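PDB 3TC3: UV damage endonuclease, which is an endonuclease of the UvdE family that probably cuts DNA next to UV-induced and other lesions, and binds manganese in its TIM barrel. Local coordinates for residues V127-R132 with E171-R176; G157-H162 with S189-I194. All blocks are in the same frame, centred on the assembly; numbering follows the deposited sequence.

Contact 1 (V127-R132 with E171-R176)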
# COMPACT_ATOMS: atom_id res chain seq x y z
N VAL A 127 1.81 11.77 -8.21
CA VAL A 127 2.51 12.94 -7.59
C VAL A 127 1.42 13.98 -7.36
O VAL A 127 1.18 14.89 -8.18
CB VAL A 127 3.61 13.53 -8.53
CG1 VAL A 127 4.35 14.57 -7.67
CG2 VAL A 127 4.55 12.40 -9.01
N LEU A 128 0.74 13.83 -6.21
CA LEU A 128 -0.52 14.59 -6.00
C LEU A 128 -0.17 16.07 -5.86
O LEU A 128 -1.02 16.91 -6.18
CB LEU A 128 -1.24 14.05 -4.74
CG LEU A 128 -2.52 14.90 -4.45
CD1 LEU A 128 -3.59 14.73 -5.57
CD2 LEU A 128 -3.07 14.27 -3.19
N ASN A 129 1.07 16.37 -5.41
CA ASN A 129 1.46 17.77 -5.20
C ASN A 129 2.35 18.28 -6.32
O ASN A 129 3.13 19.27 -6.17
CB ASN A 129 2.20 17.90 -3.87
CG ASN A 129 3.59 17.33 -3.93
OD1 ASN A 129 3.94 16.56 -4.84
ND2 ASN A 129 4.47 17.84 -3.04
N SER A 130 2.30 17.68 -7.49
CA SER A 130 3.10 18.24 -8.61
C SER A 130 2.77 19.68 -8.94
O SER A 130 1.63 20.11 -8.81
CB SER A 130 2.78 17.43 -9.91
OG SER A 130 3.64 17.86 -10.99
N VAL A 131 3.77 20.42 -9.39
CA VAL A 131 3.49 21.76 -9.93
C VAL A 131 2.90 21.75 -11.34
O VAL A 131 2.42 22.77 -11.84
CB VAL A 131 4.77 22.66 -9.93
CG1 VAL A 131 5.40 22.82 -8.53
CG2 VAL A 131 5.83 22.14 -10.86
N ARG A 132 2.88 20.58 -11.97
CA ARG A 132 2.42 20.45 -13.34
C ARG A 132 0.98 19.99 -13.33
O ARG A 132 0.66 18.85 -12.87
CB ARG A 132 3.27 19.44 -14.07
CG ARG A 132 4.69 19.83 -14.07
CD ARG A 132 5.59 18.90 -14.90
NE ARG A 132 5.38 19.00 -16.35
CZ ARG A 132 6.13 19.76 -17.16
NH1 ARG A 132 7.10 20.54 -16.64
NH2 ARG A 132 5.92 19.77 -18.47
N GLU A 171 8.28 23.54 2.22
CA GLU A 171 7.04 24.14 2.73
C GLU A 171 6.00 24.38 1.62
O GLU A 171 4.84 24.06 1.84
CB GLU A 171 7.32 25.42 3.57
CG GLU A 171 7.45 26.67 2.76
CD GLU A 171 7.78 27.95 3.58
OE1 GLU A 171 6.82 28.56 4.11
OE2 GLU A 171 8.97 28.36 3.66
N GLU A 172 6.43 24.87 0.45
CA GLU A 172 5.51 25.06 -0.71
C GLU A 172 4.94 23.73 -1.14
O GLU A 172 3.77 23.63 -1.50
CB GLU A 172 6.23 25.70 -1.89
CG GLU A 172 6.34 27.25 -1.65
CD GLU A 172 6.73 28.07 -2.86
OE1 GLU A 172 6.25 27.77 -3.98
OE2 GLU A 172 7.50 29.08 -2.65
N SER A 173 5.81 22.74 -1.07
CA SER A 173 5.41 21.38 -1.54
C SER A 173 4.41 20.74 -0.61
O SER A 173 3.48 20.03 -1.08
CB SER A 173 6.65 20.49 -1.69
OG SER A 173 7.47 20.89 -2.85
N LEU A 174 4.54 20.98 0.71
CA LEU A 174 3.51 20.50 1.67
C LEU A 174 2.14 21.21 1.46
O LEU A 174 1.07 20.56 1.52
CB LEU A 174 3.95 20.69 3.19
CG LEU A 174 5.21 19.90 3.49
CD1 LEU A 174 5.60 20.26 4.95
CD2 LEU A 174 4.95 18.39 3.39
N ASN A 175 2.20 22.54 1.22
CA ASN A 175 0.96 23.24 1.04
C ASN A 175 0.30 22.89 -0.30
O ASN A 175 -0.93 22.74 -0.30
CB ASN A 175 1.21 24.71 1.25
CG ASN A 175 1.24 25.06 2.78
OD1 ASN A 175 0.30 24.68 3.57
ND2 ASN A 175 2.29 25.68 3.20
N ARG A 176 1.10 22.62 -1.33
CA ARG A 176 0.51 22.15 -2.63
C ARG A 176 -0.13 20.76 -2.40
O ARG A 176 -1.23 20.49 -2.92
CB ARG A 176 1.53 21.95 -3.76
CG ARG A 176 2.10 23.28 -4.29
CD ARG A 176 2.78 23.05 -5.69
NE ARG A 176 3.70 21.89 -5.71
CZ ARG A 176 4.93 21.92 -5.24
NH1 ARG A 176 5.47 23.08 -4.76
NH2 ARG A 176 5.66 20.82 -5.25

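Contact 2 (G157-H162 with S189-I194)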
# COMPACT_ATOMS: atom_id res chain seq x y z
N GLY A 157 -10.47 -0.29 2.81
CA GLY A 157 -9.07 -0.38 2.34
C GLY A 157 -8.46 1.00 2.36
O GLY A 157 -9.16 2.01 2.45
N LYS A 158 -7.16 1.01 2.30
CA LYS A 158 -6.38 2.28 2.21
C LYS A 158 -5.59 2.37 0.94
O LYS A 158 -5.02 1.36 0.49
CB LYS A 158 -5.43 2.41 3.41
CG LYS A 158 -6.20 2.49 4.81
CD LYS A 158 -7.11 3.64 4.90
CE LYS A 158 -7.67 3.74 6.37
NZ LYS A 158 -8.75 4.73 6.31
N ILE A 159 -5.39 3.59 0.47
CA ILE A 159 -4.55 3.86 -0.72
C ILE A 159 -3.46 4.70 -0.20
O ILE A 159 -3.69 5.86 0.23
CB ILE A 159 -5.38 4.65 -1.83
CG1 ILE A 159 -6.57 3.80 -2.27
CG2 ILE A 159 -4.43 4.95 -2.98
CD1 ILE A 159 -7.61 4.70 -3.11
N GLN A 160 -2.23 4.16 -0.23
CA GLN A 160 -1.08 4.85 0.40
C GLN A 160 -0.26 5.51 -0.72
O GLN A 160 0.15 4.89 -1.78
CB GLN A 160 -0.23 3.84 1.19
CG GLN A 160 0.42 2.83 0.44
CD GLN A 160 1.05 1.85 1.46
OE1 GLN A 160 0.34 0.90 1.85
NE2 GLN A 160 2.27 2.15 2.00
N ILE A 161 0.11 6.76 -0.43
CA ILE A 161 1.02 7.46 -1.33
C ILE A 161 2.13 8.23 -0.59
O ILE A 161 2.01 8.41 0.59
CB ILE A 161 0.30 8.49 -2.23
CG1 ILE A 161 -0.39 9.54 -1.36
CG2 ILE A 161 -0.70 7.72 -3.14
CD1 ILE A 161 -1.01 10.78 -2.25
N HIS A 162 3.24 8.52 -1.30
CA HIS A 162 4.21 9.48 -0.76
C HIS A 162 3.71 10.88 -0.99
O HIS A 162 2.75 11.18 -1.76
CB HIS A 162 5.52 9.25 -1.49
CG HIS A 162 6.20 8.01 -1.07
ND1 HIS A 162 6.64 7.09 -1.93
CD2 HIS A 162 6.49 7.53 0.21
CE1 HIS A 162 7.25 6.08 -1.24
NE2 HIS A 162 7.16 6.35 0.07
N SER A 189 -10.44 10.49 -1.22
CA SER A 189 -9.86 11.16 -0.03
C SER A 189 -10.08 10.33 1.28
O SER A 189 -9.20 10.36 2.17
CB SER A 189 -10.40 12.61 0.12
OG SER A 189 -11.77 12.56 0.45
N LYS A 190 -11.23 9.68 1.46
CA LYS A 190 -11.50 8.91 2.66
C LYS A 190 -10.56 7.73 2.85
O LYS A 190 -10.37 7.27 3.96
CB LYS A 190 -12.95 8.47 2.73
CG LYS A 190 -13.90 9.64 3.15
CD LYS A 190 -13.61 10.11 4.63
CE LYS A 190 -14.64 11.12 5.13
NZ LYS A 190 -14.15 12.49 4.77
N ARG A 191 -9.95 7.29 1.75
CA ARG A 191 -9.13 6.08 1.75
C ARG A 191 -7.66 6.47 1.80
O ARG A 191 -6.77 5.61 2.03
CB ARG A 191 -9.34 5.28 0.49
CG ARG A 191 -10.68 4.57 0.48
CD ARG A 191 -10.64 3.73 -0.73
NE ARG A 191 -11.77 2.76 -0.69
CZ ARG A 191 -12.88 2.83 -1.36
NH1 ARG A 191 -13.19 3.89 -2.10
NH2 ARG A 191 -13.73 1.77 -1.31
N LEU A 192 -7.33 7.75 1.63
CA LEU A 192 -5.90 8.06 1.38
C LEU A 192 -5.09 8.08 2.68
O LEU A 192 -5.57 8.52 3.74
CB LEU A 192 -5.80 9.46 0.74
CG LEU A 192 -4.51 9.69 -0.01
CD1 LEU A 192 -4.49 8.89 -1.34
CD2 LEU A 192 -4.35 11.20 -0.38
N VAL A 193 -3.87 7.52 2.58
CA VAL A 193 -2.93 7.58 3.68
C VAL A 193 -1.55 7.96 3.11
O VAL A 193 -1.31 7.78 1.91
CB VAL A 193 -2.84 6.26 4.52
CG1 VAL A 193 -4.22 5.86 5.04
CG2 VAL A 193 -2.21 5.16 3.65
N ILE A 194 -0.72 8.63 3.91
CA ILE A 194 0.57 9.07 3.37
C ILE A 194 1.69 8.38 4.15
O ILE A 194 1.59 8.14 5.31
CB ILE A 194 0.75 10.62 3.44
CG1 ILE A 194 0.55 11.12 4.84
CG2 ILE A 194 -0.16 11.36 2.42
CD1 ILE A 194 0.91 12.68 5.00
O HOH W 1 -7.78 7.26 5.35

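Contact 1 (V127-R132 with E171-R176)
The guanidinium of Arg-176 is held between the loop and its own helix: Val-131 of the loop sets its CG1 methyl over the centre of one face, 3.4 Å from Arg-176 CZ, while CA of Ser-173, one turn back in the same helix, lies against the opposite face nearer the rim. At the edge, almost in the guanidinium plane, sits the backbone carbonyl oxygen of Asn-129. Arg-176 NE reaches Asn-129 O at 2.7 Å with an N-H...O angle of 155°, and NH2 adds a weak bond to the same oxygen. One acceptor thus takes two N-H groups, and with a face covered on each side the guanidinium has little freedom to turn. A bend in the arginine chain at chi3 (-48°) swings NE back toward the loop. The amide of Asn-129 returns the grip: ND2 gives a nearly straight bond to Ser-173 O, 3.1 Å away, with that oxygen in the amide plane although the donor stands above the carbonyl plane. ND2 also bonds to Ser-165 O, and the hydroxyl of Ser-173 is held by Gly-169 O.

Here the loop that follows barrel strand 117-120 docks on helix 170-181. It makes a type I beta turn from Val-127 to Ser-130, then an ST turn in which Ser-130 OG accepts from the backbone N of Arg-132, the N-cap residue of helix 133-153. Asn-129 is buried within this joint, whereas Val-131 is exposed at its outer margin. NH1 of Arg-176 bonds to Met-167 O in the loop leading into the helix.

Contact 2 (G157-H162 with S189-I194)
Val-193 presses CG2 against CB of Gln-160, only 3.4 Å away, in the tightest side-chain contact between these two parallel barrel strands. With chi1 at -56°, CG1 stands anti to the carbonyl carbon and turns to Lys-158, while CG2 falls between the backbone N and the carbonyl carbon, against Gln-160. Three backbone bonds hold the pairing: Ile-159 N to Arg-191 O, Val-193 N to Ile-159 O and Ile-161 N to Val-193 O, each 2.9 Å long. On the face carrying Ile-159, Ile-161, Leu-192 and Ile-194 the packing is wider: Ile-161 CD1 meets Leu-192 CD2 at 3.9 Å, their side chains crossing at about a right angle.

Toward the strand starts the contact turns wetter. The aliphatic part of Lys-158 crosses Val-193, CD lying 3.6 Å from CG1, and its NZ donates to a water 2.9 Å away that also lies within bonding distance of Lys-190 O and Leu-192 O. Cutting Lys-158 back to an alanine would probably leave Val-193 CG1 with little more than CB against it, and the water without its ammonium donor. Nearby, Arg-191 lays its CG 3.6 Å from Gly-157 O, but its guanidinium is held mainly by Glu-156 O, Ile-155 O, Asn-187 O and a salt bridge to Asp-151.

Gln-160 points into the barrel, where NE2 bonds to the manganese ligands Asp-251 and Glu-195, a second-shell position. Strands 117-120 and 217-220 flank the pair, while outside the barrel helix 133-153 covers Ile-159 and helix 170-181 packs its Phe-177 and Phe-181 on Ile-161, Leu-192 and Ile-194.

The two contacts lie about 16 Å apart, centre to centre, and their segments alternate along the chain: loop 127-132, strand 158-162, helix 170-181, then strand 192-195. Contact 2 joins the fourth and fifth strands of the eight-stranded TIM barrel close to the manganese site; contact 1 lies farther out, where the loop after the third strand meets the helix that connects those two strands in a beta-alpha-beta crossover. They touch directly through Leu-128 CB and Ile-161 CD1, 4.1 Å apart. Phe-177 of the crossover helix packs against residues of both, so a continuous path of packing runs from the barrel strands to the outer loop.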